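Local structure of glycoside hydrolase family protein (Novosphingobium sp. PP1Y, 6Q2F) at residues S41-F46 against V965-A970; K47-S52 against Y717-S722; A878-F883 against E903-V908; E929-H932 against K937-P940; H932-K937 against A1070-Y1075. The protein is an alpha-L-rhamnosidase, a glycoside hydrolase that probably removes terminal alpha-L-rhamnose from glycosides. One frame throughout, in Å; residues are numbered along the deposited sequence.

Contact 1: residues S41-F46 against V965-A970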
# COMPACT_ATOMS: atom_id res chain seq x y z
N SER A 41 -5.33 -4.54 -34.65
CA SER A 41 -6.21 -5.47 -33.96
C SER A 41 -5.62 -5.83 -32.60
O SER A 41 -4.44 -5.60 -32.31
CB SER A 41 -6.40 -6.73 -34.77
OG SER A 41 -5.18 -7.45 -34.82
N LEU A 42 -6.47 -6.42 -31.75
CA LEU A 42 -5.98 -6.90 -30.47
C LEU A 42 -4.93 -7.99 -30.65
O LEU A 42 -3.97 -8.08 -29.87
CB LEU A 42 -7.14 -7.39 -29.62
CG LEU A 42 -6.80 -7.70 -28.16
CD1 LEU A 42 -6.29 -6.44 -27.46
CD2 LEU A 42 -8.04 -8.29 -27.44
N GLU A 43 -5.08 -8.81 -31.70
CA GLU A 43 -4.08 -9.85 -31.97
C GLU A 43 -2.73 -9.25 -32.32
O GLU A 43 -1.69 -9.73 -31.86
CB GLU A 43 -4.55 -10.77 -33.09
CG GLU A 43 -5.75 -11.68 -32.74
CD GLU A 43 -7.08 -10.95 -32.79
OE1 GLU A 43 -7.13 -9.79 -33.26
OE2 GLU A 43 -8.09 -11.54 -32.36
N GLN A 44 -2.73 -8.20 -33.14
CA GLN A 44 -1.48 -7.54 -33.50
C GLN A 44 -0.87 -6.83 -32.30
O GLN A 44 0.34 -6.92 -32.06
CB GLN A 44 -1.71 -6.55 -34.65
CG GLN A 44 -2.10 -7.23 -35.96
CD GLN A 44 -2.64 -6.24 -37.00
OE1 GLN A 44 -3.39 -5.31 -36.68
NE2 GLN A 44 -2.24 -6.45 -38.26
N ALA A 45 -1.69 -6.10 -31.54
CA ALA A 45 -1.18 -5.45 -30.34
C ALA A 45 -0.62 -6.48 -29.37
O ALA A 45 0.41 -6.24 -28.73
CB ALA A 45 -2.28 -4.61 -29.68
N PHE A 46 -1.29 -7.64 -29.26
CA PHE A 46 -0.78 -8.68 -28.36
C PHE A 46 0.56 -9.21 -28.83
O PHE A 46 1.43 -9.52 -28.01
CB PHE A 46 -1.81 -9.80 -28.26
CG PHE A 46 -1.55 -10.79 -27.16
CD1 PHE A 46 -1.61 -10.39 -25.83
CD2 PHE A 46 -1.30 -12.11 -27.45
CE1 PHE A 46 -1.40 -11.31 -24.80
CE2 PHE A 46 -1.09 -13.04 -26.43
CZ PHE A 46 -1.14 -12.63 -25.10
N VAL A 965 -9.94 -16.18 -24.13
CA VAL A 965 -10.46 -15.03 -24.86
C VAL A 965 -11.70 -15.46 -25.62
O VAL A 965 -11.67 -16.45 -26.36
CB VAL A 965 -9.38 -14.48 -25.80
CG1 VAL A 965 -9.94 -13.37 -26.65
CG2 VAL A 965 -8.20 -13.99 -24.97
N PHE A 966 -12.79 -14.70 -25.45
CA PHE A 966 -14.08 -14.97 -26.08
C PHE A 966 -14.45 -13.80 -26.98
O PHE A 966 -15.24 -12.94 -26.60
CB PHE A 966 -15.14 -15.18 -25.06
CG PHE A 966 -14.94 -16.37 -24.18
CD1 PHE A 966 -14.12 -16.29 -23.06
CD2 PHE A 966 -15.58 -17.56 -24.47
CE1 PHE A 966 -13.96 -17.39 -22.24
CE2 PHE A 966 -15.42 -18.65 -23.65
CZ PHE A 966 -14.61 -18.57 -22.55
N ARG A 967 -13.89 -13.78 -28.19
CA ARG A 967 -14.16 -12.65 -29.07
C ARG A 967 -14.65 -13.10 -30.44
O ARG A 967 -15.49 -12.42 -31.05
CB ARG A 967 -12.92 -11.78 -29.24
CG ARG A 967 -12.55 -11.02 -27.98
CD ARG A 967 -11.13 -10.48 -28.08
NE ARG A 967 -11.10 -9.05 -28.36
CZ ARG A 967 -10.81 -8.55 -29.55
NH1 ARG A 967 -10.51 -9.36 -30.55
NH2 ARG A 967 -10.81 -7.25 -29.72
N LYS A 968 -14.12 -14.21 -30.94
CA LYS A 968 -14.60 -14.76 -32.20
C LYS A 968 -16.01 -15.30 -32.03
O LYS A 968 -16.29 -16.06 -31.10
CB LYS A 968 -13.65 -15.86 -32.68
CG LYS A 968 -12.23 -15.40 -32.98
CD LYS A 968 -11.40 -16.56 -33.58
CE LYS A 968 -10.04 -16.08 -34.08
NZ LYS A 968 -9.22 -17.19 -34.66
N ALA A 969 -16.91 -14.91 -32.94
CA ALA A 969 -18.26 -15.47 -32.93
C ALA A 969 -18.22 -16.98 -33.12
O ALA A 969 -17.50 -17.49 -33.98
CB ALA A 969 -19.12 -14.84 -34.04
N ALA A 970 -18.98 -17.69 -32.30
CA ALA A 970 -19.01 -19.14 -32.34
C ALA A 970 -19.81 -19.61 -33.56
O ALA A 970 -21.00 -19.29 -33.68
CB ALA A 970 -19.62 -19.69 -31.05
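Leu42 lies against the guanidinium of Arg967. Its CD2 methyl sits over one face of that flat group, offset toward the rim, and comes to 3.3 Å from Arg967 NE, while Leu42 CB lies 3.7 Å from Arg967 NH2. With CG anti to the backbone N (chi1 -170°), the branched end of the leucine is set against the arginine. On the arginine side, the bend at chi3 (103°) turns the guanidinium broadside to the methyl. Glu43 adds a charged component: its OE2 stands 3.7 Å from Arg967 NH1, a long salt bridge. The carboxylate and guanidinium planes are 66° apart, and at this length the pair is a charge attraction, with no hydrogen bond between the segments. One shell further out, the start of the helix is held by its own residues. Ser41 OG accepts from Gln44 N at 3.1 Å, and Gln44 OE1 in return accepts from Ser41 N at 2.9 Å. Next door, Lys968 pairs with Glu929 in a salt bridge, and Leu42 also touches Leu724 of helix 712-726. The strand carrying Arg967 runs beside 926-932 in the antiparallel beta sheet. This surface contact therefore lays the first turn of helix 42-47, opened by a capping box with Ser41 as N-cap, against strand 961-967.

Contact 2: residues K47-S52 against Y717-S722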
# COMPACT_ATOMS: atom_id res chain seq x y z
N LYS A 47 0.77 -9.30 -30.14
CA LYS A 47 2.08 -9.73 -30.62
C LYS A 47 3.16 -8.71 -30.27
O LYS A 47 4.23 -9.08 -29.77
CB LYS A 47 2.03 -10.00 -32.12
CG LYS A 47 3.18 -10.87 -32.60
CD LYS A 47 3.39 -12.07 -31.66
CE LYS A 47 4.52 -12.98 -32.15
NZ LYS A 47 5.81 -12.24 -32.27
N ASP A 48 2.89 -7.41 -30.50
CA ASP A 48 3.84 -6.32 -30.26
C ASP A 48 3.17 -5.19 -29.49
O ASP A 48 2.65 -4.24 -30.08
CB ASP A 48 4.43 -5.78 -31.56
CG ASP A 48 5.21 -6.83 -32.32
OD1 ASP A 48 6.37 -7.13 -31.92
OD2 ASP A 48 4.67 -7.37 -33.31
N PRO A 49 3.18 -5.26 -28.16
CA PRO A 49 2.36 -4.35 -27.36
C PRO A 49 2.76 -2.91 -27.58
O PRO A 49 3.94 -2.60 -27.84
CB PRO A 49 2.65 -4.80 -25.92
CG PRO A 49 2.94 -6.26 -26.06
CD PRO A 49 3.63 -6.44 -27.40
N PRO A 50 1.81 -1.98 -27.51
CA PRO A 50 2.14 -0.56 -27.60
C PRO A 50 2.76 -0.07 -26.29
O PRO A 50 2.75 -0.75 -25.27
CB PRO A 50 0.79 0.11 -27.87
CG PRO A 50 -0.20 -0.80 -27.17
CD PRO A 50 0.39 -2.21 -27.21
N SER A 51 3.30 1.16 -26.36
CA SER A 51 3.95 1.78 -25.20
C SER A 51 3.05 1.77 -23.97
O SER A 51 3.51 1.52 -22.85
CB SER A 51 4.35 3.22 -25.53
OG SER A 51 4.83 3.30 -26.86
N SER A 52 1.77 2.06 -24.15
CA SER A 52 0.85 2.10 -23.03
C SER A 52 0.79 0.79 -22.27
O SER A 52 0.38 0.77 -21.10
CB SER A 52 -0.56 2.46 -23.54
OG SER A 52 -1.02 1.48 -24.45
N TYR A 717 6.33 -10.45 -21.77
CA TYR A 717 5.30 -11.18 -21.03
C TYR A 717 4.49 -10.23 -20.17
O TYR A 717 3.25 -10.30 -20.13
CB TYR A 717 5.97 -12.26 -20.19
CG TYR A 717 5.07 -12.93 -19.19
CD1 TYR A 717 4.87 -12.40 -17.91
CD2 TYR A 717 4.41 -14.10 -19.52
CE1 TYR A 717 4.05 -13.04 -16.99
CE2 TYR A 717 3.59 -14.74 -18.62
CZ TYR A 717 3.42 -14.21 -17.37
OH TYR A 717 2.62 -14.87 -16.49
N ILE A 718 5.18 -9.30 -19.50
CA ILE A 718 4.48 -8.31 -18.68
C ILE A 718 3.69 -7.35 -19.56
O ILE A 718 2.54 -7.01 -19.24
CB ILE A 718 5.50 -7.56 -17.81
CG1 ILE A 718 6.17 -8.54 -16.83
CG2 ILE A 718 4.81 -6.38 -17.09
CD1 ILE A 718 7.44 -7.96 -16.13
N ALA A 719 4.28 -6.91 -20.68
CA ALA A 719 3.58 -5.99 -21.56
C ALA A 719 2.36 -6.64 -22.21
O ALA A 719 1.33 -5.98 -22.40
CB ALA A 719 4.53 -5.47 -22.64
N ARG A 720 2.46 -7.91 -22.59
CA ARG A 720 1.32 -8.57 -23.22
C ARG A 720 0.21 -8.79 -22.22
O ARG A 720 -0.98 -8.64 -22.55
CB ARG A 720 1.73 -9.91 -23.85
CG ARG A 720 2.63 -9.75 -25.02
CD ARG A 720 2.81 -11.05 -25.78
NE ARG A 720 3.63 -10.84 -26.96
CZ ARG A 720 4.85 -11.34 -27.10
NH1 ARG A 720 5.36 -12.08 -26.13
NH2 ARG A 720 5.54 -11.10 -28.20
N SER A 721 0.56 -9.19 -21.01
CA SER A 721 -0.45 -9.39 -19.98
C SER A 721 -1.13 -8.08 -19.65
O SER A 721 -2.35 -8.02 -19.51
CB SER A 721 0.21 -10.00 -18.75
OG SER A 721 0.72 -11.29 -19.04
N SER A 722 -0.33 -7.01 -19.52
CA SER A 722 -0.88 -5.69 -19.20
C SER A 722 -1.83 -5.23 -20.29
O SER A 722 -2.89 -4.66 -19.99
CB SER A 722 0.26 -4.68 -19.04
OG SER A 722 1.19 -5.09 -18.04
O HOH W 1 7.91 -12.39 -29.82
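Where helix 42-47 gives way to the loop that leads into strand 56-62, the chain lies across helix 712-726, and Lys47 and Pro49 meet Arg720 and Ala719 there. Arg720 NH2 donates to Lys47 O at 2.9 Å, with an N-H...O angle of 159°. The oxygen lies at the edge of the guanidinium, near its plane, and the donor lies in the carbonyl plane of Lys47. A weak second bond runs from Arg720 NE to the same oxygen; the stronger partner of NE is Phe46 O, so the arginine grips two successive carbonyls at the C-terminal end of a helix. Such an end leaves its last carbonyls without helical N-H partners, and a buried arginine from a second helix supplies donors here. Its remaining nitrogen, NH1, bonds to Pro933 O. The Arg720 side chain is extended from CG to NE (chi2 -170°, chi3 177°), which lets the guanidinium reach past the proline to the carbonyls. Pro49 covers the aliphatic part: its CG is 3.7 Å from Arg720 CG, and its CB packs 3.8 Å from Ala719 CB. Toward the exposed side, the Lys47 and Arg720 side chains run alongside each other in the same direction. Lys47 NZ is 4.2 Å from Arg720 NH2, and one water accepts from both, which probably eases the repulsion between the like charges.

Contact 3: residues A878-F883 against E903-V908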
# COMPACT_ATOMS: atom_id res chain seq x y z
N ALA A 878 -25.83 -16.18 -12.15
CA ALA A 878 -24.94 -17.32 -12.32
C ALA A 878 -23.49 -16.93 -12.01
O ALA A 878 -23.08 -15.79 -12.24
CB ALA A 878 -25.03 -17.87 -13.75
N PRO A 879 -22.69 -17.86 -11.50
CA PRO A 879 -21.26 -17.60 -11.30
C PRO A 879 -20.59 -17.12 -12.58
O PRO A 879 -20.88 -17.60 -13.67
CB PRO A 879 -20.69 -18.97 -10.89
CG PRO A 879 -21.87 -19.80 -10.50
CD PRO A 879 -23.06 -19.26 -11.22
N ASP A 880 -19.67 -16.16 -12.43
CA ASP A 880 -18.92 -15.69 -13.59
C ASP A 880 -17.86 -16.70 -14.00
O ASP A 880 -17.74 -17.04 -15.18
CB ASP A 880 -18.29 -14.33 -13.28
CG ASP A 880 -17.84 -13.61 -14.54
OD1 ASP A 880 -18.22 -14.06 -15.64
OD2 ASP A 880 -17.11 -12.58 -14.41
N PHE A 881 -17.06 -17.16 -13.04
CA PHE A 881 -16.04 -18.16 -13.32
C PHE A 881 -16.03 -19.18 -12.20
O PHE A 881 -15.99 -18.83 -11.02
CB PHE A 881 -14.63 -17.55 -13.46
CG PHE A 881 -13.53 -18.59 -13.54
CD1 PHE A 881 -13.36 -19.35 -14.68
CD2 PHE A 881 -12.71 -18.82 -12.46
CE1 PHE A 881 -12.37 -20.32 -14.74
CE2 PHE A 881 -11.71 -19.78 -12.52
CZ PHE A 881 -11.55 -20.53 -13.66
N THR A 882 -16.05 -20.45 -12.59
CA THR A 882 -15.88 -21.54 -11.64
C THR A 882 -15.28 -22.71 -12.39
O THR A 882 -15.11 -22.67 -13.61
CB THR A 882 -17.19 -21.92 -10.96
OG1 THR A 882 -16.90 -22.77 -9.84
CG2 THR A 882 -18.07 -22.68 -11.95
N PHE A 883 -14.94 -23.77 -11.65
CA PHE A 883 -14.20 -24.86 -12.25
C PHE A 883 -14.34 -26.13 -11.43
O PHE A 883 -14.46 -26.09 -10.20
CB PHE A 883 -12.71 -24.52 -12.41
CG PHE A 883 -12.03 -24.18 -11.12
CD1 PHE A 883 -11.46 -25.17 -10.33
CD2 PHE A 883 -11.96 -22.86 -10.68
CE1 PHE A 883 -10.83 -24.85 -9.14
CE2 PHE A 883 -11.33 -22.53 -9.48
CZ PHE A 883 -10.76 -23.53 -8.71
N GLU A 903 -15.26 -11.06 -24.43
CA GLU A 903 -14.77 -11.23 -23.07
C GLU A 903 -13.32 -11.68 -23.08
O GLU A 903 -12.87 -12.36 -24.00
CB GLU A 903 -15.60 -12.28 -22.32
CG GLU A 903 -17.06 -12.23 -22.66
CD GLU A 903 -17.64 -10.88 -22.33
OE1 GLU A 903 -17.42 -10.42 -21.19
OE2 GLU A 903 -18.29 -10.28 -23.21
N ILE A 904 -12.60 -11.31 -22.02
CA ILE A 904 -11.27 -11.82 -21.76
C ILE A 904 -11.24 -12.27 -20.30
O ILE A 904 -11.49 -11.45 -19.41
CB ILE A 904 -10.18 -10.78 -22.00
CG1 ILE A 904 -10.20 -10.30 -23.45
CG2 ILE A 904 -8.81 -11.35 -21.63
CD1 ILE A 904 -9.39 -9.03 -23.63
N TYR A 905 -10.99 -13.56 -20.07
CA TYR A 905 -10.76 -14.06 -18.72
C TYR A 905 -9.29 -14.31 -18.52
O TYR A 905 -8.62 -14.87 -19.39
CB TYR A 905 -11.55 -15.35 -18.45
CG TYR A 905 -13.03 -15.14 -18.30
CD1 TYR A 905 -13.84 -15.05 -19.43
CD2 TYR A 905 -13.63 -15.03 -17.05
CE1 TYR A 905 -15.20 -14.87 -19.33
CE2 TYR A 905 -15.01 -14.84 -16.94
CZ TYR A 905 -15.78 -14.77 -18.09
OH TYR A 905 -17.15 -14.59 -18.03
N TYR A 906 -8.77 -13.86 -17.38
CA TYR A 906 -7.40 -14.10 -16.97
C TYR A 906 -7.45 -15.07 -15.81
O TYR A 906 -8.12 -14.80 -14.82
CB TYR A 906 -6.72 -12.80 -16.55
CG TYR A 906 -5.27 -12.94 -16.13
CD1 TYR A 906 -4.30 -13.42 -17.00
CD2 TYR A 906 -4.87 -12.57 -14.86
CE1 TYR A 906 -2.96 -13.53 -16.62
CE2 TYR A 906 -3.54 -12.67 -14.47
CZ TYR A 906 -2.60 -13.14 -15.34
OH TYR A 906 -1.28 -13.21 -14.92
N LEU A 907 -6.72 -16.18 -15.92
CA LEU A 907 -6.68 -17.24 -14.91
C LEU A 907 -5.24 -17.46 -14.45
O LEU A 907 -4.31 -17.47 -15.26
CB LEU A 907 -7.23 -18.56 -15.47
CG LEU A 907 -8.57 -18.61 -16.20
CD1 LEU A 907 -8.98 -20.06 -16.47
CD2 LEU A 907 -9.64 -17.92 -15.39
N VAL A 908 -5.06 -17.70 -13.15
CA VAL A 908 -3.75 -18.04 -12.61
C VAL A 908 -3.89 -19.25 -11.71
O VAL A 908 -4.60 -19.20 -10.70
CB VAL A 908 -3.12 -16.89 -11.82
CG1 VAL A 908 -1.69 -17.31 -11.37
CG2 VAL A 908 -3.09 -15.64 -12.67
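Tyr905 points its phenol across at Asp880, and the carboxylate is steeply inclined to the ring, their planes 62° apart. Tyr905 OH donates to Asp880 OD1 at 2.7 Å. OD1 lies at the ring's edge, near its plane, and receives the hydroxyl on its syn side, 29° out of the carboxylate plane. The aspartate swings into place with CG anti to the backbone N (chi1 -164°). Its other oxygen, OD2, takes a hydrogen bond from His896 ND1, and the His896 ring stacks on that of Tyr905. Two residues along the strand from Tyr905, Leu907 meets the neighbouring Phe881 in a different way. Leu907 CD2 stands over the face of the Phe881 ring in a CH-pi contact, 3.8 Å from the centroid, and Leu907 CD1 is 3.8 Å from Phe881 CZ. Phe921 and Phe894 add further rings around Phe881. These side chains fill the space between strands 881-884 and 902-908, which belong to one curled antiparallel sheet without pairing directly. With an alanine in place of Asp880 the carboxylate is gone, which is likely to leave the Tyr905 hydroxyl and His896 ND1 without their acceptor. A single aspartate thus serves two aromatic donors through separate oxygens, and these bonds, with a long, weak ion pair from Arg922 NH2 to OD1, probably help to stabilise its buried negative charge.

Contact 4: residues E929-H932 against K937-P940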
# COMPACT_ATOMS: atom_id res chain seq x y z
N GLU A 929 -10.51 -18.92 -27.19
CA GLU A 929 -9.14 -19.23 -27.57
C GLU A 929 -8.23 -18.92 -26.40
O GLU A 929 -8.50 -17.99 -25.62
CB GLU A 929 -8.68 -18.43 -28.79
CG GLU A 929 -9.29 -18.86 -30.11
CD GLU A 929 -8.72 -18.08 -31.29
OE1 GLU A 929 -8.37 -16.89 -31.11
OE2 GLU A 929 -8.62 -18.67 -32.39
N LEU A 930 -7.17 -19.72 -26.25
CA LEU A 930 -6.13 -19.38 -25.29
C LEU A 930 -5.14 -18.41 -25.92
O LEU A 930 -4.64 -18.65 -27.02
CB LEU A 930 -5.38 -20.62 -24.81
CG LEU A 930 -6.18 -21.74 -24.19
CD1 LEU A 930 -5.25 -22.87 -23.77
CD2 LEU A 930 -6.99 -21.21 -23.02
N TRP A 931 -4.84 -17.32 -25.21
CA TRP A 931 -3.80 -16.38 -25.60
C TRP A 931 -2.65 -16.48 -24.61
O TRP A 931 -2.87 -16.39 -23.40
CB TRP A 931 -4.31 -14.94 -25.66
CG TRP A 931 -5.29 -14.68 -26.75
CD1 TRP A 931 -6.19 -15.56 -27.28
CD2 TRP A 931 -5.47 -13.44 -27.46
NE1 TRP A 931 -6.92 -14.95 -28.28
CE2 TRP A 931 -6.50 -13.65 -28.40
CE3 TRP A 931 -4.86 -12.19 -27.40
CZ2 TRP A 931 -6.93 -12.66 -29.27
CZ3 TRP A 931 -5.29 -11.19 -28.26
CH2 TRP A 931 -6.32 -11.43 -29.18
N HIS A 932 -1.44 -16.67 -25.12
CA HIS A 932 -0.28 -16.91 -24.27
C HIS A 932 0.60 -15.68 -24.23
O HIS A 932 1.13 -15.28 -25.27
CB HIS A 932 0.52 -18.11 -24.78
CG HIS A 932 -0.24 -19.39 -24.80
ND1 HIS A 932 -0.43 -20.16 -23.67
CD2 HIS A 932 -0.82 -20.06 -25.82
CE1 HIS A 932 -1.11 -21.25 -24.00
NE2 HIS A 932 -1.36 -21.21 -25.30
N LYS A 937 0.93 -15.45 -29.03
CA LYS A 937 0.18 -16.29 -29.95
C LYS A 937 -1.10 -16.78 -29.28
O LYS A 937 -1.19 -16.87 -28.05
CB LYS A 937 1.02 -17.49 -30.42
CG LYS A 937 2.16 -17.13 -31.35
CD LYS A 937 3.31 -18.16 -31.27
CE LYS A 937 2.81 -19.60 -31.11
NZ LYS A 937 3.85 -20.54 -30.54
N SER A 938 -2.09 -17.08 -30.11
CA SER A 938 -3.34 -17.66 -29.67
C SER A 938 -3.44 -19.09 -30.19
O SER A 938 -2.81 -19.47 -31.18
CB SER A 938 -4.54 -16.85 -30.14
OG SER A 938 -4.67 -16.95 -31.55
N GLU A 939 -4.26 -19.87 -29.51
CA GLU A 939 -4.35 -21.29 -29.75
C GLU A 939 -5.82 -21.69 -29.60
O GLU A 939 -6.50 -21.20 -28.68
CB GLU A 939 -3.47 -22.03 -28.74
CG GLU A 939 -3.76 -23.49 -28.50
CD GLU A 939 -2.94 -24.03 -27.33
OE1 GLU A 939 -2.39 -23.19 -26.57
OE2 GLU A 939 -2.85 -25.26 -27.16
N PRO A 940 -6.33 -22.52 -30.51
CA PRO A 940 -7.71 -22.98 -30.39
C PRO A 940 -7.84 -24.00 -29.26
O PRO A 940 -6.88 -24.63 -28.84
CB PRO A 940 -8.00 -23.63 -31.75
CG PRO A 940 -6.78 -23.38 -32.60
CD PRO A 940 -5.65 -23.10 -31.67
O HOH W 2 -6.79 -15.23 -32.56
O HOH W 3 -5.79 -19.55 -32.83
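Strands 926-932 and 937-946 form a beta hairpin, and in it Leu930 and Glu939 make an antiparallel hydrogen-bonded pair: Leu930 N gives to Glu939 O at 2.9 Å, and Glu939 N to Leu930 O at 2.8 Å. His932 N gives to Lys937 O at 2.9 Å. At the non-hydrogen-bonded pair Trp931 and Ser938 the CA atoms come nearest, 4.3 Å apart, and Ser938 CB sits over the indole's five-membered ring, 3.8 Å from its centroid, a CH-pi contact. Trp931 is buried, meeting the Phe46 ring and Val965. Beside it the sheet opens to water. Glu929 and Ser938 share the tryptophan's side of the sheet, yet Glu929 OE1 stays 3.7 Å from Ser938 OG, and two waters fill in: one bridges OE1 to the serine hydroxyl, the other OE2. OE2 also has a stronger mate, the ammonium of Lys968. Leu930, His932 and Glu939 occupy the other side. There the glutamate is stretched out, CG anti to the backbone N (chi1 160°), running alongside Leu930 until its carboxylate reaches the imidazole, the planes 36° apart. His932 NE2 donates to Glu939 OE1 at 2.6 Å, at an N-H...O angle of 168°, the oxygen near the ring plane.

Contact 5: residues H932-K937 against A1070-Y1075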
# COMPACT_ATOMS: atom_id res chain seq x y z
N HIS A 932 -1.44 -16.67 -25.12
CA HIS A 932 -0.28 -16.91 -24.27
C HIS A 932 0.60 -15.68 -24.23
O HIS A 932 1.13 -15.28 -25.27
CB HIS A 932 0.52 -18.11 -24.78
CG HIS A 932 -0.24 -19.39 -24.80
ND1 HIS A 932 -0.43 -20.16 -23.67
CD2 HIS A 932 -0.82 -20.06 -25.82
CE1 HIS A 932 -1.11 -21.25 -24.00
NE2 HIS A 932 -1.36 -21.21 -25.30
N PRO A 933 0.79 -15.03 -23.07
CA PRO A 933 1.65 -13.83 -23.05
C PRO A 933 3.13 -14.14 -23.24
O PRO A 933 3.88 -13.22 -23.58
CB PRO A 933 1.37 -13.22 -21.67
CG PRO A 933 0.80 -14.34 -20.84
CD PRO A 933 0.02 -15.20 -21.82
N GLU A 934 3.57 -15.39 -23.02
CA GLU A 934 4.96 -15.74 -23.29
C GLU A 934 5.31 -15.47 -24.75
O GLU A 934 6.43 -15.04 -25.05
CB GLU A 934 5.25 -17.21 -22.98
CG GLU A 934 5.33 -17.59 -21.51
CD GLU A 934 3.96 -17.82 -20.88
OE1 GLU A 934 2.96 -17.44 -21.52
OE2 GLU A 934 3.90 -18.37 -19.77
N THR A 935 4.38 -15.74 -25.65
CA THR A 935 4.67 -15.78 -27.08
C THR A 935 3.89 -14.78 -27.89
O THR A 935 4.30 -14.47 -29.01
CB THR A 935 4.37 -17.17 -27.64
OG1 THR A 935 2.99 -17.47 -27.43
CG2 THR A 935 5.24 -18.25 -26.96
N GLY A 936 2.77 -14.28 -27.38
CA GLY A 936 1.93 -13.41 -28.18
C GLY A 936 1.10 -14.14 -29.20
O GLY A 936 0.61 -13.52 -30.14
N LYS A 937 0.93 -15.45 -29.03
CA LYS A 937 0.18 -16.29 -29.95
C LYS A 937 -1.10 -16.78 -29.28
O LYS A 937 -1.19 -16.87 -28.05
CB LYS A 937 1.02 -17.49 -30.42
CG LYS A 937 2.16 -17.13 -31.35
CD LYS A 937 3.31 -18.16 -31.27
CE LYS A 937 2.81 -19.60 -31.11
NZ LYS A 937 3.85 -20.54 -30.54
N ALA A 1070 13.07 -19.40 -23.56
CA ALA A 1070 12.34 -20.08 -22.51
C ALA A 1070 12.89 -19.61 -21.17
O ALA A 1070 14.10 -19.75 -20.91
CB ALA A 1070 12.48 -21.60 -22.66
N TRP A 1071 12.03 -19.01 -20.34
CA TRP A 1071 12.48 -18.45 -19.08
C TRP A 1071 11.74 -19.00 -17.86
O TRP A 1071 12.00 -18.54 -16.75
CB TRP A 1071 12.39 -16.92 -19.09
CG TRP A 1071 11.05 -16.36 -19.53
CD1 TRP A 1071 10.67 -16.04 -20.80
CD2 TRP A 1071 9.92 -16.07 -18.70
NE1 TRP A 1071 9.38 -15.58 -20.82
CE2 TRP A 1071 8.90 -15.57 -19.53
CE3 TRP A 1071 9.68 -16.17 -17.33
CZ2 TRP A 1071 7.65 -15.18 -19.04
CZ3 TRP A 1071 8.43 -15.78 -16.84
CH2 TRP A 1071 7.44 -15.30 -17.70
N HIS A 1072 10.86 -19.98 -18.04
CA HIS A 1072 10.25 -20.65 -16.90
C HIS A 1072 9.80 -22.04 -17.35
O HIS A 1072 9.69 -22.31 -18.54
CB HIS A 1072 9.07 -19.83 -16.32
CG HIS A 1072 7.86 -19.81 -17.19
ND1 HIS A 1072 7.02 -20.89 -17.34
CD2 HIS A 1072 7.33 -18.82 -17.96
CE1 HIS A 1072 6.03 -20.58 -18.16
NE2 HIS A 1072 6.20 -19.33 -18.55
N ALA A 1073 9.55 -22.91 -16.38
CA ALA A 1073 9.22 -24.29 -16.68
C ALA A 1073 7.74 -24.41 -17.04
O ALA A 1073 6.91 -23.72 -16.45
CB ALA A 1073 9.57 -25.19 -15.49
N PRO A 1074 7.41 -25.26 -18.03
CA PRO A 1074 8.38 -26.06 -18.79
C PRO A 1074 9.10 -25.25 -19.87
O PRO A 1074 8.49 -24.51 -20.64
CB PRO A 1074 7.53 -27.18 -19.41
CG PRO A 1074 6.15 -26.64 -19.47
CD PRO A 1074 6.02 -25.56 -18.40
N TYR A 1075 10.43 -25.42 -19.92
CA TYR A 1075 11.29 -24.73 -20.86
C TYR A 1075 11.15 -25.41 -22.21
O TYR A 1075 11.94 -26.29 -22.58
CB TYR A 1075 12.74 -24.76 -20.38
CG TYR A 1075 12.99 -23.91 -19.17
CD1 TYR A 1075 12.83 -24.42 -17.88
CD2 TYR A 1075 13.37 -22.59 -19.31
CE1 TYR A 1075 13.07 -23.62 -16.76
CE2 TYR A 1075 13.62 -21.79 -18.20
CZ TYR A 1075 13.48 -22.31 -16.94
OH TYR A 1075 13.73 -21.49 -15.86
O HOH W 4 8.00 -14.19 -23.10
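Glu934 folds back at chi2 (83°) while His1072 places its CG between its backbone N and carbonyl carbon (chi1 71°), and the two side chains meet crossing at about a right angle. His1072 NE2 donates to Glu934 OE2 at 2.8 Å. The oxygen uses its anti lone pair and lies near the imidazole plane, at the ring's edge. The other ring nitrogen, His1072 ND1, donates to Ala1073 O at 3.0 Å from above that carbonyl's plane; together the two bonds should restrain the ring's rotation. Glu934 CG also lies 4.2 Å from Trp1071 CZ2, and a water links Glu934 O to Trp1071 NE1. A leucine in place of His1072 would probably leave the Glu934 carboxylate without its donor across the contact. The hairpin turn 932-937 thus meets the loop between strands 1065-1070 and 1076-1078, part of the galactose-binding-like region, with Trp1071 set edge-to-face against Tyr717 and Trp714 and touching helix 657-670.

In the fold
From the N terminus, helix 42-47 opens contact 1, whose partner strand 961-967 comes over 900 residues later. Contacts 2, 3 and 4 are all nested inside that long loop, one after another: contact 2 ties the loop after the first helix to helix 712-726, and contacts 3 and 4 lie in the same antiparallel sheet, where 961-967 neighbours both 902-908 and 926-932. Contact 5 starts from the hairpin turn of contact 4 and ends beyond 967, so it crosses contact 1 and reaches the galactose-binding-like region. Phe46 packs on the 932-937 turn, and Arg720 of contact 2 reaches both the helix of contact 1 and that turn.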